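Local coordinates for protein DNA polymerase III beta subunit (Streptococcus pyogenes, PDB 2AVT) that forms a ring-shaped dimeric sliding clamp that probably encircles DNA and tethers the replicative polymerase to its template, at residues L76-P90 / L106-V120. Numbering follows the deposited sequence.
Sequences LLEASFFINIISSLP and LTSGKSEITLKGKDV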
loop_
_atom_site.group_PDB
_atom_site.type_symbol
_atom_site.label_atom_id
_atom_site.label_comp_id
_atom_site.label_asym_id
_atom_site.label_seq_id
_atom_site.Cartn_x
_atom_site.Cartn_y
_atom_site.Cartn_z
ATOM N N LEU A 76 27.784 -8.485 -10.634
ATOM C CA LEU A 76 26.942 -7.564 -9.880
ATOM C C LEU A 76 25.942 -6.894 -10.840
ATOM O O LEU A 76 26.316 -6.441 -11.922
ATOM C CB LEU A 76 27.785 -6.465 -9.220
ATOM C CG LEU A 76 28.953 -6.824 -8.291
ATOM C CD1 LEU A 76 29.562 -5.532 -7.732
ATOM C CD2 LEU A 76 28.450 -7.707 -7.153
ATOM N N LEU A 77 24.686 -6.806 -10.421
ATOM C CA LEU A 77 23.628 -6.193 -11.218
ATOM C C LEU A 77 22.782 -5.342 -10.276
ATOM O O LEU A 77 22.673 -5.670 -9.089
ATOM C CB LEU A 77 22.746 -7.290 -11.852
ATOM C CG LEU A 77 23.413 -8.236 -12.854
ATOM C CD1 LEU A 77 22.517 -9.446 -13.152
ATOM C CD2 LEU A 77 23.713 -7.462 -14.126
ATOM N N GLU A 78 22.203 -4.248 -10.772
ATOM C CA GLU A 78 21.356 -3.418 -9.910
ATOM C C GLU A 78 20.211 -4.319 -9.480
ATOM O O GLU A 78 19.470 -4.831 -10.317
ATOM C CB GLU A 78 20.804 -2.206 -10.667
ATOM C CG GLU A 78 21.827 -1.128 -10.963
ATOM C CD GLU A 78 22.435 -0.543 -9.703
ATOM O OE1 GLU A 78 21.687 -0.331 -8.729
ATOM O OE2 GLU A 78 23.653 -0.282 -9.693
ATOM N N ALA A 79 20.064 -4.507 -8.175
ATOM C CA ALA A 79 19.042 -5.395 -7.626
ATOM C C ALA A 79 17.577 -5.203 -8.040
ATOM O O ALA A 79 16.990 -6.084 -8.667
ATOM C CB ALA A 79 19.141 -5.399 -6.118
ATOM N N SER A 80 16.971 -4.087 -7.650
ATOM C CA SER A 80 15.569 -3.835 -7.976
ATOM C C SER A 80 15.302 -3.942 -9.468
ATOM O O SER A 80 14.299 -4.508 -9.898
ATOM C CB SER A 80 15.149 -2.452 -7.478
ATOM O OG SER A 80 15.017 -2.467 -6.073
ATOM N N PHE A 81 16.217 -3.400 -10.256
ATOM C CA PHE A 81 16.088 -3.434 -11.699
ATOM C C PHE A 81 16.167 -4.881 -12.227
ATOM O O PHE A 81 15.336 -5.312 -13.033
ATOM C CB PHE A 81 17.188 -2.559 -12.298
ATOM C CG PHE A 81 17.193 -2.520 -13.796
ATOM C CD1 PHE A 81 16.098 -2.048 -14.497
ATOM C CD2 PHE A 81 18.302 -2.948 -14.504
ATOM C CE1 PHE A 81 16.111 -2.005 -15.881
ATOM C CE2 PHE A 81 18.318 -2.907 -15.884
ATOM C CZ PHE A 81 17.217 -2.433 -16.570
ATOM N N PHE A 82 17.151 -5.636 -11.753
ATOM C CA PHE A 82 17.323 -7.009 -12.203
ATOM C C PHE A 82 16.115 -7.866 -11.878
ATOM O O PHE A 82 15.651 -8.652 -12.710
ATOM C CB PHE A 82 18.562 -7.631 -11.557
ATOM C CG PHE A 82 18.774 -9.068 -11.929
ATOM C CD1 PHE A 82 18.951 -9.433 -13.256
ATOM C CD2 PHE A 82 18.813 -10.053 -10.953
ATOM C CE1 PHE A 82 19.171 -10.762 -13.602
ATOM C CE2 PHE A 82 19.031 -11.382 -11.292
ATOM C CZ PHE A 82 19.212 -11.735 -12.619
ATOM N N ILE A 83 15.616 -7.721 -10.654
ATOM C CA ILE A 83 14.462 -8.478 -10.204
ATOM C C ILE A 83 13.203 -8.145 -10.994
ATOM O O ILE A 83 12.427 -9.047 -11.309
ATOM C CB ILE A 83 14.210 -8.256 -8.701
ATOM C CG1 ILE A 83 15.393 -8.810 -7.904
ATOM C CG2 ILE A 83 12.912 -8.898 -8.291
ATOM C CD1 ILE A 83 15.293 -8.548 -6.390
ATOM N N ASN A 84 12.978 -6.866 -11.301
ATOM C CA ASN A 84 11.802 -6.502 -12.107
ATOM C C ASN A 84 11.920 -7.144 -13.502
ATOM O O ASN A 84 10.932 -7.593 -14.077
ATOM C CB ASN A 84 11.673 -4.979 -12.275
ATOM C CG ASN A 84 11.341 -4.274 -10.977
ATOM O OD1 ASN A 84 10.624 -4.809 -10.133
ATOM N ND2 ASN A 84 11.848 -3.064 -10.819
ATOM N N ILE A 85 13.127 -7.177 -14.047
ATOM C CA ILE A 85 13.322 -7.794 -15.359
ATOM C C ILE A 85 12.996 -9.295 -15.311
ATOM O O ILE A 85 12.192 -9.791 -16.112
ATOM C CB ILE A 85 14.752 -7.579 -15.857
ATOM C CG1 ILE A 85 14.885 -6.149 -16.381
ATOM C CG2 ILE A 85 15.087 -8.570 -16.971
ATOM C CD1 ILE A 85 16.282 -5.652 -16.388
ATOM N N ILE A 86 13.589 -10.000 -14.350
ATOM C CA ILE A 86 13.366 -11.432 -14.183
ATOM C C ILE A 86 11.885 -11.716 -13.996
ATOM O O ILE A 86 11.337 -12.637 -14.601
ATOM C CB ILE A 86 14.147 -11.983 -12.957
ATOM C CG1 ILE A 86 15.646 -11.947 -13.251
ATOM C CG2 ILE A 86 13.677 -13.400 -12.607
ATOM C CD1 ILE A 86 16.080 -12.837 -14.429
ATOM N N SER A 87 11.230 -10.911 -13.167
ATOM C CA SER A 87 9.806 -11.102 -12.906
ATOM C C SER A 87 8.946 -10.824 -14.131
ATOM O O SER A 87 7.792 -11.237 -14.179
ATOM C CB SER A 87 9.341 -10.194 -11.758
ATOM O OG SER A 87 10.125 -10.393 -10.588
ATOM N N SER A 88 9.496 -10.118 -15.112
ATOM C CA SER A 88 8.736 -9.784 -16.308
ATOM C C SER A 88 8.930 -10.769 -17.456
ATOM O O SER A 88 8.212 -10.685 -18.454
ATOM C CB SER A 88 9.123 -8.396 -16.819
ATOM O OG SER A 88 10.298 -8.485 -17.608
ATOM N N LEU A 89 9.891 -11.685 -17.330
ATOM C CA LEU A 89 10.165 -12.640 -18.408
ATOM C C LEU A 89 8.986 -13.575 -18.606
ATOM O O LEU A 89 8.348 -14.001 -17.643
ATOM C CB LEU A 89 11.460 -13.397 -18.135
ATOM C CG LEU A 89 12.664 -12.452 -18.284
ATOM C CD1 LEU A 89 13.957 -13.164 -17.904
ATOM C CD2 LEU A 89 12.738 -11.960 -19.720
ATOM N N PRO A 90 8.690 -13.910 -19.873
ATOM C CA PRO A 90 7.582 -14.773 -20.286
ATOM C C PRO A 90 7.550 -16.265 -19.937
ATOM O O PRO A 90 6.539 -16.748 -19.438
ATOM C CB PRO A 90 7.513 -14.524 -21.794
ATOM C CG PRO A 90 8.965 -14.421 -22.164
ATOM C CD PRO A 90 9.560 -13.586 -21.020
ATOM N N LEU A 106 19.860 -12.616 -20.838
ATOM C CA LEU A 106 18.787 -13.367 -20.217
ATOM C C LEU A 106 17.837 -13.791 -21.341
ATOM O O LEU A 106 17.313 -12.938 -22.068
ATOM C CB LEU A 106 18.041 -12.479 -19.222
ATOM C CG LEU A 106 18.870 -11.749 -18.152
ATOM C CD1 LEU A 106 17.970 -10.805 -17.364
ATOM C CD2 LEU A 106 19.516 -12.773 -17.204
ATOM N N THR A 107 17.622 -15.097 -21.482
ATOM C CA THR A 107 16.736 -15.611 -22.520
ATOM C C THR A 107 15.606 -16.418 -21.906
ATOM O O THR A 107 15.833 -17.349 -21.119
ATOM C CB THR A 107 17.495 -16.505 -23.516
ATOM O OG1 THR A 107 18.538 -15.745 -24.132
ATOM C CG2 THR A 107 16.554 -17.021 -24.605
ATOM N N SER A 108 14.383 -16.035 -22.244
ATOM C CA SER A 108 13.196 -16.707 -21.745
ATOM C C SER A 108 12.173 -16.679 -22.867
ATOM O O SER A 108 11.600 -15.634 -23.166
ATOM C CB SER A 108 12.638 -15.982 -20.520
ATOM O OG SER A 108 11.487 -16.639 -20.020
ATOM N N GLY A 109 11.946 -17.833 -23.481
ATOM C CA GLY A 109 10.997 -17.896 -24.575
ATOM C C GLY A 109 11.583 -17.144 -25.749
ATOM O O GLY A 109 12.762 -17.297 -26.064
ATOM N N LYS A 110 10.774 -16.302 -26.375
ATOM C CA LYS A 110 11.211 -15.524 -27.528
ATOM C C LYS A 110 11.817 -14.195 -27.113
ATOM O O LYS A 110 12.150 -13.373 -27.968
ATOM C CB LYS A 110 10.020 -15.257 -28.444
ATOM C CG LYS A 110 9.433 -16.506 -29.059
ATOM C CD LYS A 110 7.945 -16.333 -29.276
ATOM C CE LYS A 110 7.271 -15.992 -27.954
ATOM N NZ LYS A 110 5.792 -16.108 -28.032
ATOM N N SER A 111 11.960 -13.987 -25.806
ATOM C CA SER A 111 12.496 -12.734 -25.292
ATOM C C SER A 111 13.960 -12.813 -24.874
ATOM O O SER A 111 14.354 -13.694 -24.105
ATOM C CB SER A 111 11.645 -12.258 -24.104
ATOM O OG SER A 111 12.018 -10.953 -23.697
ATOM N N GLU A 112 14.765 -11.903 -25.411
ATOM C CA GLU A 112 16.181 -11.830 -25.080
ATOM C C GLU A 112 16.515 -10.432 -24.555
ATOM O O GLU A 112 16.417 -9.437 -25.287
ATOM C CB GLU A 112 17.053 -12.119 -26.291
ATOM C CG GLU A 112 18.529 -11.948 -25.967
ATOM C CD GLU A 112 19.429 -12.152 -27.159
ATOM O OE1 GLU A 112 19.635 -13.314 -27.557
ATOM O OE2 GLU A 112 19.927 -11.142 -27.703
ATOM N N ILE A 113 16.911 -10.373 -23.288
ATOM C CA ILE A 113 17.250 -9.111 -22.628
ATOM C C ILE A 113 18.689 -9.134 -22.129
ATOM O O ILE A 113 19.076 -10.006 -21.345
ATOM C CB ILE A 113 16.298 -8.846 -21.426
ATOM C CG1 ILE A 113 14.867 -8.659 -21.938
ATOM C CG2 ILE A 113 16.758 -7.601 -20.645
ATOM C CD1 ILE A 113 13.804 -8.681 -20.852
ATOM N N THR A 114 19.489 -8.187 -22.600
ATOM C CA THR A 114 20.882 -8.111 -22.180
ATOM C C THR A 114 21.046 -6.963 -21.194
ATOM O O THR A 114 20.569 -5.854 -21.440
ATOM C CB THR A 114 21.803 -7.889 -23.386
ATOM O OG1 THR A 114 21.531 -8.895 -24.366
ATOM C CG2 THR A 114 23.277 -7.963 -22.971
ATOM N N LEU A 115 21.713 -7.236 -20.073
ATOM C CA LEU A 115 21.937 -6.224 -19.040
ATOM C C LEU A 115 23.417 -5.988 -18.777
ATOM O O LEU A 115 24.223 -6.920 -18.825
ATOM C CB LEU A 115 21.282 -6.648 -17.728
ATOM C CG LEU A 115 19.803 -6.999 -17.803
ATOM C CD1 LEU A 115 19.351 -7.531 -16.460
ATOM C CD2 LEU A 115 18.997 -5.765 -18.233
ATOM N N LYS A 116 23.775 -4.738 -18.496
ATOM C CA LYS A 116 25.165 -4.416 -18.193
ATOM C C LYS A 116 25.351 -4.552 -16.687
ATOM O O LYS A 116 24.521 -4.078 -15.900
ATOM C CB LYS A 116 25.508 -2.989 -18.653
ATOM C CG LYS A 116 26.899 -2.494 -18.245
ATOM C CD LYS A 116 27.993 -3.510 -18.570
ATOM C CE LYS A 116 29.172 -2.856 -19.276
ATOM N NZ LYS A 116 29.663 -1.658 -18.544
ATOM N N GLY A 117 26.426 -5.220 -16.287
ATOM C CA GLY A 117 26.694 -5.397 -14.869
ATOM C C GLY A 117 28.092 -4.944 -14.478
ATOM O O GLY A 117 28.781 -4.281 -15.247
ATOM N N LYS A 118 28.524 -5.302 -13.278
ATOM C CA LYS A 118 29.849 -4.901 -12.826
ATOM C C LYS A 118 30.615 -6.072 -12.253
ATOM O O LYS A 118 30.023 -7.059 -11.811
ATOM C CB LYS A 118 29.745 -3.814 -11.755
ATOM C CG LYS A 118 29.124 -2.505 -12.218
ATOM C CD LYS A 118 29.234 -1.459 -11.118
ATOM C CE LYS A 118 28.615 -0.126 -11.525
ATOM N NZ LYS A 118 27.137 -0.214 -11.611
ATOM N N ASP A 119 31.938 -5.942 -12.266
ATOM C CA ASP A 119 32.836 -6.959 -11.734
ATOM C C ASP A 119 32.605 -7.042 -10.225
ATOM O O ASP A 119 32.483 -6.017 -9.558
ATOM C CB ASP A 119 34.286 -6.555 -12.006
ATOM C CG ASP A 119 35.258 -7.680 -11.756
ATOM O OD1 ASP A 119 35.361 -8.156 -10.601
ATOM O OD2 ASP A 119 35.915 -8.094 -12.731
ATOM N N VAL A 120 32.555 -8.255 -9.691
ATOM C CA VAL A 120 32.315 -8.440 -8.261
ATOM C C VAL A 120 33.389 -7.861 -7.345
ATOM O O VAL A 120 33.121 -7.631 -6.173
ATOM C CB VAL A 120 32.136 -9.933 -7.897
ATOM C CG1 VAL A 120 30.846 -10.465 -8.498
ATOM C CG2 VAL A 120 33.337 -10.733 -8.381
HETATM O O HOH W 1 22.970 -3.671 -13.570
HETATM O O HOH W 2 25.761 -2.938 -10.479
#
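Leu115 points from strand 111-116 toward helix 79-88 and meets Ile85 tip to tip; its CD2 lies 3.3 Å from Ile85 CD1, closer than carbon atoms normally pack. Two rings flank this point. Phe82, with CG anti to its backbone N (chi1 178°), presents its edge to Leu115, whose CD1 lies in the ring plane 3.7 Å from Phe82 CD1. Leu77 CD1 and Ile86 CG1 cover opposite faces of that ring, restricting its rotation. Phe81 carries Ile85 CD1 over one face, while its CE2 touches Leu115 CD2. The Ile85 and Leu106 side chains cross at about a right angle, with Ile85 CG2 3.7 Å from Leu106 CD1. Further along, Leu89 CD2 reaches Ile113 CD1 at 3.6 Å, and Leu89 CB rests on Ser108 CB, whose OG is hydrogen-bonded to Asp91 N. At the other end Leu76 and Lys118 form an antiparallel hydrogen-bonded pair: Leu76 N donates to Lys118 O (2.9 Å), and Lys118 N returns a bond to Leu76 O. One water bridges Glu78 N and Lys116 O; the Glu78 OE2–Lys118 NZ salt bridge nearby is long (4.0 Å), and Glu78 OE1 is hydrogen-bonded to Ser32 OG. Helix 79-88 runs nearly antiparallel to strand 111-116 (172°), their axes 10.8 Å apart. That strand continues the sheet into the second subunit, whose Leu280 packs on Phe81. Such apolar helix-on-sheet packing is characteristic of the DNA-clamp fold, in which helices 79-88 and 8-18 pack against the sheets of the N-terminal domain, here beside the dimer interface that closes the ring.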